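Local coordinates for protein putative peptidase (Chlamydophila abortus, PDB 3CE2) that probably acts as a zinc-dependent oligopeptidase of the M3B peptidase family, cleaving small peptides, at residues 184-189 with 242-246; 273-277 with 573-577; 302-306 with 316-320; 461-466 with 598-603. One frame throughout, in Å; residues are numbered along the deposited sequence.

Contact 1: residues 184-189 with 242-246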
# COMPACT_ATOMS: atom_id res chain seq x y z
N ALA A 184 -22.59 2.74 6.93
CA ALA A 184 -23.48 3.84 6.72
C ALA A 184 -22.72 4.94 5.96
O ALA A 184 -23.24 5.50 4.97
CB ALA A 184 -23.96 4.34 8.03
N PHE A 185 -21.50 5.22 6.40
CA PHE A 185 -20.65 6.13 5.67
C PHE A 185 -20.60 5.82 4.18
O PHE A 185 -20.66 6.74 3.37
CB PHE A 185 -19.22 6.12 6.21
CG PHE A 185 -18.27 6.90 5.34
CD1 PHE A 185 -18.15 8.27 5.48
CD2 PHE A 185 -17.54 6.28 4.34
CE1 PHE A 185 -17.31 9.00 4.67
CE2 PHE A 185 -16.69 6.99 3.53
CZ PHE A 185 -16.58 8.35 3.70
N SER A 186 -20.48 4.55 3.80
CA SER A 186 -20.35 4.25 2.37
C SER A 186 -21.62 4.46 1.61
O SER A 186 -21.59 5.01 0.51
CB SER A 186 -19.84 2.84 2.10
OG SER A 186 -18.61 2.66 2.76
N SER A 187 -22.74 4.04 2.18
CA SER A 187 -23.99 4.21 1.46
C SER A 187 -24.24 5.70 1.24
O SER A 187 -24.72 6.09 0.18
CB SER A 187 -25.17 3.51 2.15
OG SER A 187 -24.96 3.44 3.55
N LEU A 188 -23.90 6.54 2.23
CA LEU A 188 -24.10 7.99 2.06
C LEU A 188 -23.13 8.59 1.06
O LEU A 188 -23.51 9.31 0.13
CB LEU A 188 -23.93 8.74 3.37
CG LEU A 188 -25.07 8.55 4.35
CD1 LEU A 188 -24.57 8.99 5.70
CD2 LEU A 188 -26.27 9.33 3.94
N SER A 189 -21.86 8.28 1.28
CA SER A 189 -20.80 8.90 0.53
C SER A 189 -20.81 8.45 -0.92
O SER A 189 -20.73 9.27 -1.82
CB SER A 189 -19.47 8.57 1.14
OG SER A 189 -18.51 9.36 0.49
N THR A 242 -23.99 14.28 10.39
CA THR A 242 -24.10 12.84 10.27
C THR A 242 -22.73 12.21 10.05
O THR A 242 -22.36 11.21 10.66
CB THR A 242 -25.05 12.50 9.13
OG1 THR A 242 -26.38 12.89 9.52
CG2 THR A 242 -24.99 10.99 8.77
N PHE A 243 -21.93 12.82 9.19
CA PHE A 243 -20.59 12.33 9.05
C PHE A 243 -19.79 12.46 10.34
O PHE A 243 -19.02 11.58 10.67
CB PHE A 243 -19.92 13.07 7.92
CG PHE A 243 -20.34 12.59 6.58
CD1 PHE A 243 -20.09 11.27 6.19
CD2 PHE A 243 -20.95 13.46 5.66
CE1 PHE A 243 -20.44 10.83 4.92
CE2 PHE A 243 -21.29 13.03 4.39
CZ PHE A 243 -21.04 11.72 4.01
N ALA A 244 -19.99 13.55 11.09
CA ALA A 244 -19.36 13.68 12.42
C ALA A 244 -19.81 12.57 13.33
O ALA A 244 -19.00 11.95 14.00
CB ALA A 244 -19.66 15.01 13.06
N ASN A 245 -21.11 12.32 13.38
CA ASN A 245 -21.58 11.23 14.23
C ASN A 245 -20.90 9.93 13.86
O ASN A 245 -20.45 9.17 14.73
CB ASN A 245 -23.08 11.03 14.10
CG ASN A 245 -23.84 12.04 14.88
OD1 ASN A 245 -23.36 12.52 15.89
ND2 ASN A 245 -25.03 12.39 14.41
N LEU A 246 -20.86 9.65 12.56
CA LEU A 246 -20.40 8.37 12.10
C LEU A 246 -18.92 8.25 12.39
O LEU A 246 -18.44 7.20 12.75
CB LEU A 246 -20.71 8.19 10.62
CG LEU A 246 -22.17 7.96 10.19
CD1 LEU A 246 -22.22 8.00 8.68
CD2 LEU A 246 -22.74 6.63 10.69
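F185 and F243 meet rim to rim between two helices. F185 CD1 lies 3.5 Å from F243 CE1, and F243 CD1 comes almost as near. The ring planes are turned 65° apart, and neither ring covers the face of the other. F185 CD1 sits near the plane of the F243 ring, at its edge. Beside the rings is an aliphatic group. L246 CD2 touches A184 CB at 3.7 Å, while L246 CD1 rests against the backbone of F185 and lies 3.9 Å from L188 CD1. The same L188 methyl meets T242 CG2 at 3.7 Å, and L188 CB approaches F243 CZ. These contacts join helix 180-192 to helix 240-260 as a nearly antiparallel pair. The short axes are 10.7 Å apart, with 156° between their directions. The interface is apolar. With F185 CG opposite the backbone N (chi1 172°), the ring swings beside its own carbonyl, and S189 CB from the next turn lies over one of its faces near the rim. Further out, H528 stacks on F185, and Y236 meets the F243 ring. Y236 OH also hydrogen-bonds S189 OG, so one tyrosine serves both helices.

Contact 2: residues 273-277 with 573-577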
# COMPACT_ATOMS: atom_id res chain seq x y z
N HIS A 273 1.56 -4.29 16.44
CA HIS A 273 1.77 -5.41 15.55
C HIS A 273 3.16 -5.31 14.90
O HIS A 273 3.96 -6.24 14.96
CB HIS A 273 0.67 -5.44 14.48
CG HIS A 273 0.82 -6.55 13.48
ND1 HIS A 273 1.09 -7.86 13.85
CD2 HIS A 273 0.75 -6.55 12.13
CE1 HIS A 273 1.18 -8.61 12.77
NE2 HIS A 273 0.98 -7.84 11.71
N ASN A 274 3.44 -4.17 14.31
CA ASN A 274 4.71 -3.95 13.62
C ASN A 274 5.80 -3.46 14.54
O ASN A 274 6.90 -3.12 14.09
CB ASN A 274 4.52 -2.92 12.53
CG ASN A 274 3.98 -3.51 11.27
OD1 ASN A 274 3.23 -2.86 10.54
ND2 ASN A 274 4.36 -4.77 10.99
N ASN A 275 5.49 -3.39 15.83
CA ASN A 275 6.45 -2.93 16.82
C ASN A 275 7.03 -1.54 16.53
O ASN A 275 8.24 -1.34 16.60
CB ASN A 275 7.60 -3.92 16.90
CG ASN A 275 8.41 -3.71 18.13
OD1 ASN A 275 7.95 -3.04 19.05
ND2 ASN A 275 9.61 -4.26 18.17
N ILE A 276 6.17 -0.58 16.21
CA ILE A 276 6.64 0.76 15.93
C ILE A 276 6.50 1.66 17.17
O ILE A 276 5.45 1.71 17.80
CB ILE A 276 5.84 1.36 14.79
CG1 ILE A 276 5.70 0.33 13.66
CG2 ILE A 276 6.46 2.71 14.33
CD1 ILE A 276 6.75 0.40 12.63
N PRO A 277 7.60 2.34 17.55
CA PRO A 277 7.51 3.26 18.69
C PRO A 277 6.65 4.45 18.30
O PRO A 277 6.77 4.94 17.18
CB PRO A 277 8.98 3.70 18.91
CG PRO A 277 9.80 2.78 18.10
CD PRO A 277 8.95 2.31 16.97
N ASP A 573 12.30 -9.83 10.02
CA ASP A 573 12.37 -9.13 11.27
C ASP A 573 11.30 -8.05 11.23
O ASP A 573 10.64 -7.88 10.20
CB ASP A 573 13.75 -8.50 11.39
CG ASP A 573 14.20 -8.29 12.84
OD1 ASP A 573 13.38 -8.38 13.79
OD2 ASP A 573 15.40 -8.02 13.02
N PHE A 574 11.11 -7.33 12.32
CA PHE A 574 10.26 -6.15 12.33
C PHE A 574 10.72 -5.17 11.28
O PHE A 574 11.92 -5.01 11.06
CB PHE A 574 10.26 -5.50 13.72
CG PHE A 574 9.65 -6.38 14.77
CD1 PHE A 574 8.29 -6.73 14.70
CD2 PHE A 574 10.43 -6.92 15.79
CE1 PHE A 574 7.73 -7.57 15.65
CE2 PHE A 574 9.85 -7.75 16.75
CZ PHE A 574 8.51 -8.08 16.67
N PRO A 575 9.78 -4.50 10.62
CA PRO A 575 10.12 -3.62 9.48
C PRO A 575 11.17 -2.54 9.77
O PRO A 575 12.02 -2.28 8.92
CB PRO A 575 8.78 -2.98 9.09
CG PRO A 575 7.82 -3.27 10.27
CD PRO A 575 8.33 -4.54 10.91
N LEU A 576 11.12 -1.91 10.94
CA LEU A 576 12.14 -0.87 11.21
C LEU A 576 13.51 -1.50 11.38
O LEU A 576 14.52 -0.91 10.96
CB LEU A 576 11.80 -0.01 12.42
CG LEU A 576 10.49 0.81 12.37
CD1 LEU A 576 10.34 1.61 13.64
CD2 LEU A 576 10.34 1.70 11.11
N GLU A 577 13.56 -2.68 11.99
CA GLU A 577 14.81 -3.41 12.13
C GLU A 577 15.38 -3.79 10.77
O GLU A 577 16.57 -3.60 10.53
CB GLU A 577 14.64 -4.63 13.03
CG GLU A 577 14.45 -4.23 14.47
CD GLU A 577 15.62 -3.36 14.96
OE1 GLU A 577 16.79 -3.76 14.73
OE2 GLU A 577 15.36 -2.26 15.53
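F574 lies against the turn N274-N275, and its side chain can be followed outward. F574 CB is 4.1 Å from N274 O. F574 CG lies near N275 CB and N275 ND2. On one branch, F574 CD1 meets N275 CB at 3.6 Å and N274 O at 3.9 Å. Beyond it, F574 CE1 approaches H273 O. On the other branch, F574 CD2 and CE2 are met by N275 ND2, which is 3.7 Å from CD2. N275 CB thus makes a CH-pi contact over one face, 18° off the ring normal. The N275 amide plane is turned 70° from the ring. N275 has positive phi (56°) and is the C-prime residue of a Schellman motif, which ends helix 266-271. F574 in turn is the N-cap residue of helix 575-581, so the contact sets one helix end against one helix start. P575 CG packs on N274 ND2 at 3.8 Å. L576 takes the other end of the turn: its CG meets I276 CD1 at 3.8 Å, and its CD1 meets P277 CD, on the proline ring, at 3.7 Å. F574 N donates to D573 OD1, whose carboxylate also forms a salt bridge to K581 through OD2. F150 meets the F574 ring edge-to-face, and F427 packs on P575.

Contact 3: residues 302-306 with 316-320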
# COMPACT_ATOMS: atom_id res chain seq x y z
N LYS A 302 4.10 26.57 -9.06
CA LYS A 302 2.89 26.24 -9.81
C LYS A 302 2.04 27.48 -10.03
O LYS A 302 1.60 27.71 -11.15
CB LYS A 302 2.07 25.14 -9.12
CG LYS A 302 2.50 23.73 -9.46
CD LYS A 302 1.30 22.76 -9.34
CE LYS A 302 1.50 21.47 -10.12
NZ LYS A 302 0.33 20.57 -9.96
N GLN A 303 1.84 28.30 -8.99
CA GLN A 303 1.11 29.58 -9.15
C GLN A 303 1.71 30.56 -10.18
O GLN A 303 0.98 31.07 -11.03
CB GLN A 303 0.91 30.30 -7.82
CG GLN A 303 0.16 31.58 -8.00
CD GLN A 303 0.06 32.42 -6.72
OE1 GLN A 303 0.50 32.02 -5.64
NE2 GLN A 303 -0.56 33.60 -6.84
N ARG A 304 3.01 30.84 -10.09
CA ARG A 304 3.65 31.75 -11.06
C ARG A 304 3.54 31.18 -12.46
O ARG A 304 3.33 31.91 -13.42
CB ARG A 304 5.12 32.02 -10.73
CG ARG A 304 5.34 33.11 -9.69
CD ARG A 304 6.84 33.35 -9.38
NE ARG A 304 7.30 32.55 -8.24
CZ ARG A 304 8.17 31.53 -8.33
NH1 ARG A 304 8.67 31.19 -9.51
NH2 ARG A 304 8.52 30.85 -7.23
N CYS A 305 3.65 29.87 -12.57
CA CYS A 305 3.66 29.28 -13.89
C CYS A 305 2.29 29.20 -14.53
O CYS A 305 2.17 29.00 -15.73
CB CYS A 305 4.29 27.90 -13.86
SG CYS A 305 4.37 27.21 -15.50
N LEU A 306 1.25 29.34 -13.72
CA LEU A 306 -0.10 29.26 -14.21
C LEU A 306 -0.68 30.66 -14.33
O LEU A 306 -1.83 30.83 -14.75
CB LEU A 306 -0.96 28.45 -13.24
CG LEU A 306 -0.82 26.94 -13.34
CD1 LEU A 306 -1.73 26.23 -12.31
CD2 LEU A 306 -1.12 26.48 -14.76
N VAL A 316 -4.02 22.84 -7.06
CA VAL A 316 -2.97 21.90 -6.71
C VAL A 316 -2.63 20.84 -7.78
O VAL A 316 -1.47 20.46 -7.91
CB VAL A 316 -3.34 21.18 -5.39
CG1 VAL A 316 -2.44 20.00 -5.16
CG2 VAL A 316 -3.33 22.16 -4.20
N TYR A 317 -3.60 20.35 -8.54
CA TYR A 317 -3.29 19.28 -9.49
C TYR A 317 -3.39 19.72 -10.95
O TYR A 317 -3.28 18.91 -11.86
CB TYR A 317 -4.10 18.00 -9.21
CG TYR A 317 -3.92 17.50 -7.78
CD1 TYR A 317 -2.72 16.93 -7.36
CD2 TYR A 317 -4.95 17.61 -6.85
CE1 TYR A 317 -2.55 16.49 -6.04
CE2 TYR A 317 -4.80 17.18 -5.53
CZ TYR A 317 -3.60 16.62 -5.13
OH TYR A 317 -3.46 16.20 -3.81
N ALA A 318 -3.58 21.02 -11.17
CA ALA A 318 -3.56 21.58 -12.52
C ALA A 318 -2.24 21.25 -13.19
O ALA A 318 -1.20 21.24 -12.54
CB ALA A 318 -3.73 23.08 -12.44
N PRO A 319 -2.27 20.98 -14.50
CA PRO A 319 -1.00 20.72 -15.18
C PRO A 319 -0.28 22.02 -15.54
O PRO A 319 -0.92 23.05 -15.72
CB PRO A 319 -1.42 19.98 -16.46
CG PRO A 319 -2.92 19.98 -16.47
CD PRO A 319 -3.40 20.95 -15.43
N LEU A 320 1.04 21.96 -15.65
CA LEU A 320 1.83 23.11 -16.04
C LEU A 320 2.15 23.08 -17.52
O LEU A 320 2.27 24.13 -18.15
CB LEU A 320 3.12 23.17 -15.26
CG LEU A 320 3.07 23.99 -13.97
CD1 LEU A 320 1.78 23.77 -13.28
CD2 LEU A 320 4.21 23.60 -13.04
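K302 reaches two flat peptide groups of 316-320 at different tilts. K302 NZ donates hydrogen bonds to V316 O at 2.7 Å and to A318 O at 3.1 Å. It stands above the carbonyl plane of V316, 40° out of it, but is tilted only 18° from that of A318. Y317 lies between these two residues in the chain, and V316 CG1 covers the centre of one face of its ring. The K302 chain is extended beyond CG, which carries the ammonium across to the loop. D463 adds a salt bridge, so two carbonyls and a carboxylate hold this buried amine and would help to offset its charge. The remaining contacts are apolar. L320 crosses K302 at about a right angle, its CD1 3.9 Å from K302 CG. L320 CG also touches C305 SG at 3.8 Å. L306 CD1 packs on A318 CB at 3.7 Å, and L306 CD2 approaches P319 O. The connection closed here carries D310 and H312, which bind a zinc ion. The contact folds the loop back on the C-terminal part of helix 292-306. Helix 451-487 packs beside both, with I455 and T459 against L320 and T459 against K302.

Contact 4: residues 461-466 with 598-603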
# COMPACT_ATOMS: atom_id res chain seq x y z
N CYS A 461 6.22 14.01 -10.84
CA CYS A 461 7.02 13.57 -9.74
C CYS A 461 6.79 14.36 -8.45
O CYS A 461 6.71 13.77 -7.37
CB CYS A 461 8.48 13.67 -10.16
SG CYS A 461 9.60 13.50 -8.81
N LEU A 462 6.66 15.67 -8.52
CA LEU A 462 6.43 16.41 -7.29
C LEU A 462 4.98 16.27 -6.81
O LEU A 462 4.73 16.13 -5.61
CB LEU A 462 6.89 17.85 -7.41
CG LEU A 462 8.42 17.93 -7.57
CD1 LEU A 462 8.88 19.17 -8.31
CD2 LEU A 462 9.15 17.82 -6.21
N ASP A 463 4.04 16.27 -7.75
CA ASP A 463 2.62 16.04 -7.39
C ASP A 463 2.49 14.75 -6.57
O ASP A 463 1.80 14.70 -5.54
CB ASP A 463 1.73 15.96 -8.64
CG ASP A 463 1.55 17.33 -9.36
OD1 ASP A 463 1.86 18.42 -8.78
OD2 ASP A 463 1.08 17.29 -10.53
N THR A 464 3.17 13.70 -7.04
CA THR A 464 3.17 12.40 -6.38
C THR A 464 3.79 12.49 -5.00
O THR A 464 3.20 12.07 -4.00
CB THR A 464 3.99 11.41 -7.21
OG1 THR A 464 3.32 11.17 -8.44
CG2 THR A 464 4.18 10.11 -6.47
N ILE A 465 4.99 13.06 -4.94
CA ILE A 465 5.67 13.24 -3.67
C ILE A 465 4.80 14.08 -2.72
O ILE A 465 4.58 13.70 -1.56
CB ILE A 465 7.04 13.88 -3.86
CG1 ILE A 465 7.91 12.97 -4.73
CG2 ILE A 465 7.71 14.04 -2.55
CD1 ILE A 465 9.25 13.57 -5.06
N PHE A 466 4.29 15.20 -3.20
CA PHE A 466 3.48 16.04 -2.31
C PHE A 466 2.17 15.43 -1.90
O PHE A 466 1.74 15.64 -0.77
CB PHE A 466 3.34 17.49 -2.82
CG PHE A 466 4.53 18.33 -2.49
CD1 PHE A 466 4.65 18.91 -1.23
CD2 PHE A 466 5.56 18.49 -3.41
CE1 PHE A 466 5.77 19.65 -0.91
CE2 PHE A 466 6.70 19.23 -3.09
CZ PHE A 466 6.79 19.81 -1.85
N PHE A 598 16.31 15.13 -1.72
CA PHE A 598 15.85 14.75 -3.03
C PHE A 598 14.78 15.71 -3.53
O PHE A 598 14.80 16.14 -4.68
CB PHE A 598 15.30 13.33 -2.97
CG PHE A 598 14.88 12.79 -4.29
CD1 PHE A 598 15.72 11.92 -4.99
CD2 PHE A 598 13.65 13.13 -4.84
CE1 PHE A 598 15.34 11.41 -6.22
CE2 PHE A 598 13.27 12.62 -6.07
CZ PHE A 598 14.11 11.77 -6.77
N ILE A 599 13.83 16.04 -2.67
CA ILE A 599 12.72 16.87 -3.08
C ILE A 599 13.22 18.28 -3.38
O ILE A 599 12.89 18.85 -4.42
CB ILE A 599 11.64 16.86 -2.00
CG1 ILE A 599 11.08 15.45 -1.87
CG2 ILE A 599 10.53 17.81 -2.32
CD1 ILE A 599 10.46 15.18 -0.55
N GLU A 600 14.06 18.81 -2.49
CA GLU A 600 14.61 20.14 -2.67
C GLU A 600 15.32 20.25 -3.99
O GLU A 600 15.18 21.25 -4.71
CB GLU A 600 15.61 20.42 -1.56
CG GLU A 600 16.24 21.78 -1.60
CD GLU A 600 15.31 22.86 -1.09
OE1 GLU A 600 14.84 22.74 0.06
OE2 GLU A 600 15.07 23.83 -1.85
N LYS A 601 16.08 19.22 -4.33
CA LYS A 601 16.83 19.27 -5.57
C LYS A 601 15.88 19.40 -6.74
O LYS A 601 16.14 20.15 -7.68
CB LYS A 601 17.69 18.04 -5.74
CG LYS A 601 18.68 18.21 -6.83
CD LYS A 601 19.20 16.89 -7.31
CE LYS A 601 19.98 17.11 -8.61
NZ LYS A 601 19.96 15.93 -9.50
N LYS A 602 14.77 18.68 -6.68
CA LYS A 602 13.85 18.61 -7.80
C LYS A 602 13.08 19.93 -7.91
O LYS A 602 12.81 20.41 -9.01
CB LYS A 602 12.87 17.46 -7.61
CG LYS A 602 13.48 16.10 -7.80
CD LYS A 602 13.46 15.68 -9.23
CE LYS A 602 14.19 14.37 -9.43
NZ LYS A 602 15.63 14.69 -9.61
N ILE A 603 12.72 20.51 -6.76
CA ILE A 603 12.04 21.80 -6.78
C ILE A 603 12.94 22.85 -7.44
O ILE A 603 12.46 23.66 -8.22
CB ILE A 603 11.63 22.27 -5.37
CG1 ILE A 603 10.59 21.32 -4.78
CG2 ILE A 603 11.10 23.68 -5.41
CD1 ILE A 603 10.13 21.70 -3.41
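I599 fits into a hollow formed by L462, I465 and F466, one turn of the facing helix. Its CD1 meets I465 CG2 at 3.6 Å. I599 CG2, the other branch, faces both L462 CD2 at 4.1 Å and F466 CE2 at 4.2 Å. The I465 and I599 side chains lie alongside each other and point opposite ways. The fit is reciprocal. L462 CD2 enters the dip among I599, K602 and I603, 4.0 Å from both K602 CB and I603 CG1. I603 CD1 reaches the edge of the F466 ring, near its plane, 4.1 Å from F466 CZ. At the other side of the interface, I465 CD1 approaches F598 CE2 at 4.3 Å, and C461 SG lies loosely against K602 CD. The two short helix axes are 11.0 Å apart and run 145° from parallel, so this is a splayed antiparallel pair. It joins helix 451-487 to helix 590-607. Neighbouring helices extend the core: Y298 of helix 292-306 packs on L462 and meets the F466 ring, and L546 of helix 536-553 touches F598 and I599. K602 starts toward the interface, but its chain bends at chi2 (-87°) and again at chi4, leading the ammonium away to a salt bridge with D442. The touching residues are all buried, and the side chains meet one another through carbon and sulfur atoms. The pairing therefore rests on complementary shape and burial of apolar surface, with the lysine charge handled outside it.

From the N terminus, contact 1 is the first to close. It brings helix 240-260 back to helix 180-192 across 52 residues, and is finished before the others begin. Contact 2 opens next, at 273-277, and closes a long loop only at 573-577, tying the connection after helix 266-271 to the start of helix 575-581. Contact 3 is nested inside that loop as a short local closure. Contact 4 opens inside it too but ends beyond it, so contacts 2 and 4 cross; it ties helix 451-487 to helix 590-607. Contacts 3 and 4 touch through the K302-D463 salt bridge, tying helix 292-306 to helix 451-487. Contacts 1 and 2 touch none of the others.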